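Local coordinates for BRAMP domain protein (Streptomyces davawensis, PDB 5MLD) that replaces the C-8 methyl group of FMN with an amino group, giving 8-demethyl-8-aminoriboflavin-5'-phosphate on the way to the antibiotic roseoflavin, at the interface of chains A and B. Residues are numbered along the deposited sequence; one frame, centred on the assembly and turned at random. Chains: chain A/B, BRAMP domain protein.

Contact 1: the interface of chains A and B. Residues chain A 120, 123, 150, 153, 210; chain B 158-159, 195.
Two asparagine side chains of chain B converge on the phenol oxygen of A:Tyr123, one accepting its hydrogen bond and the other donating one to it. The hydroxyl OH donates to the amide oxygen OD1 of B:Asn159 at 2.7 Å and accepts from the amide nitrogen ND2 of B:Asn195 at 2.9 Å, so both roles of the phenol are used across the interface. The two amides are turned differently against the ring: that of B:Asn159 lies only 21° from its plane, whereas that of B:Asn195, coming from the opposite direction, is swung 60° away. With CG beside its backbone N (chi1 -56°), B:Asn159 also brings OD1 beside CE1 of the tyrosine, and its amide passes near CE2 of A:Phe120, whose ring is steeply inclined to it.

B:Asn195 bridges in its turn. Its ND2 gives a second bond to the backbone O of B:Pro158, 2.8 Å away within chain B, while its OD1 accepts from OG1 of A:Thr210 at 2.8 Å, the hydroxyl lying nearly along the C=O axis. Bonds at both ends of the amide fix its flip and tie the B:Pro158 carbonyl to the tyrosine. The pyrrolidine of B:Pro158 packs beside this network: CG sits 3.7 Å above one face of the A:Tyr123 ring, displaced toward the rim, and CB rests on the bare backbone of A:Gly153, 3.4 Å from its CA. Next to the proline, the backbone N of B:Asn159 bonds to O of A:Gly150, near the end of helix 138-152, at 3.1 Å.

The patch is thus a hydrogen-bond network around a packed proline, joining the loop at 158-159 and helix 183-205 of chain B to chain A. Repeated by the two-fold axis, it contributes to subunit association in the RosB homotetramer.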
ATOM      1  N   PHE A 120     -22.900  12.801  -4.667  1.00 29.90           N
ATOM      2  CA  PHE A 120     -22.110  12.488  -5.848  1.00 27.58           C
ATOM      3  C   PHE A 120     -22.879  11.505  -6.734  1.00 26.95           C
ATOM      4  O   PHE A 120     -23.739  10.762  -6.250  1.00 26.70           O
ATOM      5  CB  PHE A 120     -20.743  11.918  -5.438  1.00 26.14           C
ATOM      6  CG  PHE A 120     -19.964  12.808  -4.502  1.00 26.22           C
ATOM      7  CD1 PHE A 120     -20.032  14.199  -4.606  1.00 28.00           C
ATOM      8  CD2 PHE A 120     -19.168  12.259  -3.506  1.00 26.50           C
ATOM      9  CE1 PHE A 120     -19.309  15.018  -3.729  1.00 26.75           C
ATOM     10  CE2 PHE A 120     -18.443  13.067  -2.631  1.00 28.90           C
ATOM     11  CZ  PHE A 120     -18.515  14.456  -2.741  1.00 26.71           C
ATOM     12  N   TYR A 123     -23.303   7.711  -5.712  1.00 22.99           N
ATOM     13  CA  TYR A 123     -23.883   7.357  -4.421  1.00 22.47           C
ATOM     14  C   TYR A 123     -24.953   6.280  -4.566  1.00 23.00           C
ATOM     15  O   TYR A 123     -25.652   6.193  -5.581  1.00 22.39           O
ATOM     16  CB  TYR A 123     -24.482   8.599  -3.752  1.00 20.48           C
ATOM     17  CG  TYR A 123     -23.639   9.078  -2.581  1.00 20.56           C
ATOM     18  CD1 TYR A 123     -22.359   9.568  -2.788  1.00 21.32           C
ATOM     19  CD2 TYR A 123     -24.126   9.043  -1.285  1.00 21.71           C
ATOM     20  CE1 TYR A 123     -21.581  10.000  -1.737  1.00 22.31           C
ATOM     21  CE2 TYR A 123     -23.359   9.475  -0.224  1.00 21.76           C
ATOM     22  CZ  TYR A 123     -22.090   9.952  -0.452  1.00 20.55           C
ATOM     23  OH  TYR A 123     -21.306  10.380   0.593  1.00 21.85           O
ATOM     24  N   GLY A 150     -14.906   3.889  -2.756  1.00 19.81           N
ATOM     25  CA  GLY A 150     -15.546   4.493  -1.594  1.00 18.60           C
ATOM     26  C   GLY A 150     -15.599   6.009  -1.660  1.00 21.06           C
ATOM     27  O   GLY A 150     -16.602   6.612  -1.281  1.00 19.88           O
ATOM     28  N   GLY A 153     -18.612   7.230  -3.850  1.00 20.08           N
ATOM     29  CA  GLY A 153     -20.001   7.000  -3.506  1.00 19.63           C
ATOM     30  C   GLY A 153     -20.387   5.548  -3.327  1.00 22.71           C
ATOM     31  O   GLY A 153     -21.515   5.267  -2.903  1.00 20.19           O
ATOM     32  N   THR A 210     -28.102  11.511   3.031  1.00 26.47           N
ATOM     33  CA  THR A 210     -27.111  12.526   3.352  1.00 23.28           C
ATOM     34  C   THR A 210     -27.112  13.628   2.311  1.00 26.79           C
ATOM     35  O   THR A 210     -27.088  13.357   1.109  1.00 27.99           O
ATOM     36  CB  THR A 210     -25.716  11.895   3.417  1.00 26.11           C
ATOM     37  OG1 THR A 210     -25.741  10.758   4.282  1.00 27.23           O
ATOM     38  CG2 THR A 210     -24.691  12.917   3.922  1.00 24.25           C
TER
ATOM     39  N   PRO B 158     -19.879   4.970   1.588  1.00 18.17           N
ATOM     40  CA  PRO B 158     -19.030   5.946   0.896  1.00 20.70           C
ATOM     41  C   PRO B 158     -18.506   6.995   1.866  1.00 22.42           C
ATOM     42  O   PRO B 158     -19.154   7.323   2.865  1.00 23.95           O
ATOM     43  CB  PRO B 158     -19.974   6.573  -0.131  1.00 23.88           C
ATOM     44  CG  PRO B 158     -21.351   6.386   0.474  1.00 23.44           C
ATOM     45  CD  PRO B 158     -21.288   5.063   1.162  1.00 20.59           C
ATOM     46  N   ASN B 159     -17.305   7.503   1.575  1.00 18.90           N
ATOM     47  CA  ASN B 159     -16.736   8.627   2.316  1.00 21.84           C
ATOM     48  C   ASN B 159     -16.627   8.307   3.816  1.00 25.47           C
ATOM     49  O   ASN B 159     -16.939   9.128   4.689  1.00 24.11           O
ATOM     50  CB  ASN B 159     -17.548   9.898   2.039  1.00 18.97           C
ATOM     51  CG  ASN B 159     -17.646  10.215   0.524  1.00 22.86           C
ATOM     52  OD1 ASN B 159     -18.711  10.117  -0.075  1.00 23.30           O
ATOM     53  ND2 ASN B 159     -16.524  10.572  -0.086  1.00 21.84           N
ATOM     54  N   ASN B 195     -22.992   9.071   6.955  1.00 23.96           N
ATOM     55  CA  ASN B 195     -23.086   7.852   6.165  1.00 21.13           C
ATOM     56  C   ASN B 195     -22.994   6.598   7.032  1.00 23.03           C
ATOM     57  O   ASN B 195     -23.747   5.640   6.807  1.00 21.17           O
ATOM     58  CB  ASN B 195     -22.001   7.854   5.085  1.00 22.77           C
ATOM     59  CG  ASN B 195     -22.264   8.890   4.005  1.00 23.54           C
ATOM     60  OD1 ASN B 195     -23.375   9.405   3.880  1.00 25.77           O
ATOM     61  ND2 ASN B 195     -21.241   9.187   3.209  1.00 22.59           N
TER

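Contact 2: the interface of chains A and B. Residues chain A 182-183, 186-187, 190; chain B 219, 222-223.
The hydroxyl OG of B:Ser223 is held from both chains. Across the interface it accepts from the amide nitrogen ND2 of A:Asn186 at 3.0 Å, in a nearly straight bond (173° at H) with the oxygen in the plane of the amide. Within chain B it donates to the backbone O of B:Ala219, 2.6 Å away, from above the carbonyl plane. The serine therefore links the last turn of helix 212-221 to the partner's helix 183-205, and its CB packs 3.5 Å from CA of A:Phe183 at the start of that helix.

One helical turn beyond A:Asn186, A:Arg190 meets B:Glu222 in a bidentate salt bridge. The guanidinium approaches side-on, NE reaching OE2 at 2.9 Å and NH2 reaching OE1 at 3.2 Å. Both oxygens lie close to the guanidinium plane, but the carboxylate is twisted 37° against it: OE2 is met on its syn side but well out of the carboxylate plane, and OE1 from above that plane. The arginine chain is extended from CG to NE and comes from the direction opposite to the glutamate. For its part, CG of B:Glu222 stands between its backbone N and carbonyl carbon (chi1 67°), and the extended chain passes obliquely across A:Asn186, CG coming within 3.7 Å of the amide ND2. The positive guanidinium would be expected to favour the carboxylate form of the glutamate.

Between the two polar grips B:Ala219 supplies the apolar core. Its methyl CB nestles against the helix backbone and lies 3.6 Å from CB of A:Lys187, with CD1 and CE1 of the A:Phe183 ring nearby, the methyl lying off the ring plane and displaced past its rim. Its small size is consistent with the closeness of helices 212-221 and 183-205.

Ionic, polar and apolar contacts together clasp the C-terminal part of one subunit to the long helix of the other, in support of the oligomer.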
ATOM      1  N   HIS A 182     -10.262 -24.097  -7.112  1.00 18.70           N
ATOM      2  CA  HIS A 182      -9.594 -23.641  -5.899  1.00 19.08           C
ATOM      3  C   HIS A 182     -10.669 -23.273  -4.880  1.00 18.31           C
ATOM      4  O   HIS A 182     -11.421 -22.311  -5.075  1.00 18.96           O
ATOM      5  CB  HIS A 182      -8.664 -22.468  -6.207  1.00 16.86           C
ATOM      6  CG  HIS A 182      -7.664 -22.189  -5.133  1.00 19.34           C
ATOM      7  ND1 HIS A 182      -6.744 -23.125  -4.708  1.00 21.74           N
ATOM      8  CD2 HIS A 182      -7.454 -21.083  -4.380  1.00 15.17           C
ATOM      9  CE1 HIS A 182      -6.005 -22.603  -3.744  1.00 22.67           C
ATOM     10  NE2 HIS A 182      -6.409 -21.361  -3.535  1.00 22.25           N
ATOM     11  N   PHE A 183     -10.727 -24.044  -3.788  1.00 17.82           N
ATOM     12  CA  PHE A 183     -11.809 -23.919  -2.813  1.00 20.28           C
ATOM     13  C   PHE A 183     -11.895 -22.506  -2.262  1.00 21.58           C
ATOM     14  O   PHE A 183     -12.978 -21.913  -2.202  1.00 18.53           O
ATOM     15  CB  PHE A 183     -11.601 -24.924  -1.664  1.00 15.13           C
ATOM     16  CG  PHE A 183     -12.524 -24.713  -0.483  1.00 21.74           C
ATOM     17  CD1 PHE A 183     -13.872 -25.043  -0.572  1.00 20.81           C
ATOM     18  CD2 PHE A 183     -12.044 -24.188   0.711  1.00 20.10           C
ATOM     19  CE1 PHE A 183     -14.739 -24.840   0.514  1.00 18.84           C
ATOM     20  CE2 PHE A 183     -12.897 -23.993   1.810  1.00 24.83           C
ATOM     21  CZ  PHE A 183     -14.251 -24.327   1.704  1.00 19.01           C
ATOM     22  N   ASN A 186     -13.251 -20.073  -4.766  1.00 16.70           N
ATOM     23  CA  ASN A 186     -14.649 -20.323  -5.090  1.00 19.18           C
ATOM     24  C   ASN A 186     -15.560 -19.902  -3.948  1.00 20.42           C
ATOM     25  O   ASN A 186     -16.650 -19.357  -4.178  1.00 18.70           O
ATOM     26  CB  ASN A 186     -14.851 -21.789  -5.448  1.00 18.60           C
ATOM     27  CG  ASN A 186     -14.494 -22.075  -6.896  1.00 16.80           C
ATOM     28  OD1 ASN A 186     -14.650 -21.206  -7.765  1.00 19.08           O
ATOM     29  ND2 ASN A 186     -14.018 -23.290  -7.166  1.00 19.77           N
ATOM     30  N   LYS A 187     -15.117 -20.087  -2.711  1.00 17.52           N
ATOM     31  CA  LYS A 187     -15.976 -19.656  -1.614  1.00 16.50           C
ATOM     32  C   LYS A 187     -15.972 -18.134  -1.489  1.00 18.46           C
ATOM     33  O   LYS A 187     -17.022 -17.536  -1.244  1.00 16.83           O
ATOM     34  CB  LYS A 187     -15.580 -20.350  -0.304  1.00 25.25           C
ATOM     35  CG  LYS A 187     -14.728 -19.582   0.691  1.00 27.08           C
ATOM     36  CD  LYS A 187     -14.427 -20.468   1.908  1.00 24.92           C
ATOM     37  CE  LYS A 187     -13.333 -19.898   2.791  1.00 23.63           C
ATOM     38  NZ  LYS A 187     -12.893 -20.896   3.814  1.00 21.61           N
ATOM     39  N   ARG A 190     -18.418 -16.613  -3.964  1.00 19.01           N
ATOM     40  CA  ARG A 190     -19.801 -16.774  -3.505  1.00 16.76           C
ATOM     41  C   ARG A 190     -20.157 -15.781  -2.401  1.00 16.81           C
ATOM     42  O   ARG A 190     -21.256 -15.204  -2.421  1.00 17.97           O
ATOM     43  CB  ARG A 190     -20.039 -18.208  -3.042  1.00 16.95           C
ATOM     44  CG  ARG A 190     -20.067 -19.218  -4.210  1.00 19.28           C
ATOM     45  CD  ARG A 190     -20.220 -20.678  -3.733  1.00 17.12           C
ATOM     46  NE  ARG A 190     -20.392 -21.599  -4.860  1.00 19.71           N
ATOM     47  CZ  ARG A 190     -21.554 -21.856  -5.460  1.00 26.46           C
ATOM     48  NH1 ARG A 190     -22.677 -21.281  -5.032  1.00 21.74           N
ATOM     49  NH2 ARG A 190     -21.601 -22.711  -6.480  1.00 22.36           N
TER
ATOM     50  N   ALA B 219     -18.984 -24.307  -2.486  1.00 22.17           N
ATOM     51  CA  ALA B 219     -17.619 -24.225  -2.997  1.00 22.46           C
ATOM     52  C   ALA B 219     -16.911 -25.573  -2.891  1.00 21.34           C
ATOM     53  O   ALA B 219     -16.187 -25.978  -3.808  1.00 24.01           O
ATOM     54  CB  ALA B 219     -16.845 -23.141  -2.242  1.00 22.58           C
ATOM     55  N   GLU B 222     -17.510 -27.914  -5.795  1.00 24.41           N
ATOM     56  CA  GLU B 222     -16.979 -27.550  -7.101  1.00 21.63           C
ATOM     57  C   GLU B 222     -15.460 -27.385  -7.079  1.00 22.24           C
ATOM     58  O   GLU B 222     -14.897 -26.817  -8.019  1.00 23.29           O
ATOM     59  CB  GLU B 222     -17.642 -26.263  -7.605  1.00 23.91           C
ATOM     60  CG  GLU B 222     -17.262 -25.052  -6.763  1.00 22.92           C
ATOM     61  CD  GLU B 222     -18.176 -23.847  -6.951  1.00 28.45           C
ATOM     62  OE1 GLU B 222     -18.978 -23.829  -7.913  1.00 30.85           O
ATOM     63  OE2 GLU B 222     -18.102 -22.927  -6.102  1.00 25.25           O
ATOM     64  N   SER B 223     -14.791 -27.878  -6.031  1.00 20.90           N
ATOM     65  CA  SER B 223     -13.380 -27.597  -5.765  1.00 21.77           C
ATOM     66  C   SER B 223     -12.600 -28.858  -5.387  1.00 24.26           C
ATOM     67  O   SER B 223     -13.166 -29.854  -4.926  1.00 22.97           O
ATOM     68  CB  SER B 223     -13.248 -26.579  -4.631  1.00 18.15           C
ATOM     69  OG  SER B 223     -13.936 -25.377  -4.960  1.00 17.37           O
TER

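In the copies given, contact 1 and contact 2 lie about 32 Å apart, measured between the centres of their C-alpha atoms, and they use helix 183-205 of different chains. In contact 2 the helix of chain A contributes its first two turns; in contact 1 that of chain B contributes a residue near its middle. Because the interface is two-fold symmetric, each helix serves at both places, meeting the partner's helix 212-221 and the residues just after it near its start, and the partner's tyrosine 123 and threonine 210 near its middle. The separated patches may resist rocking between subunits of the homotetramer.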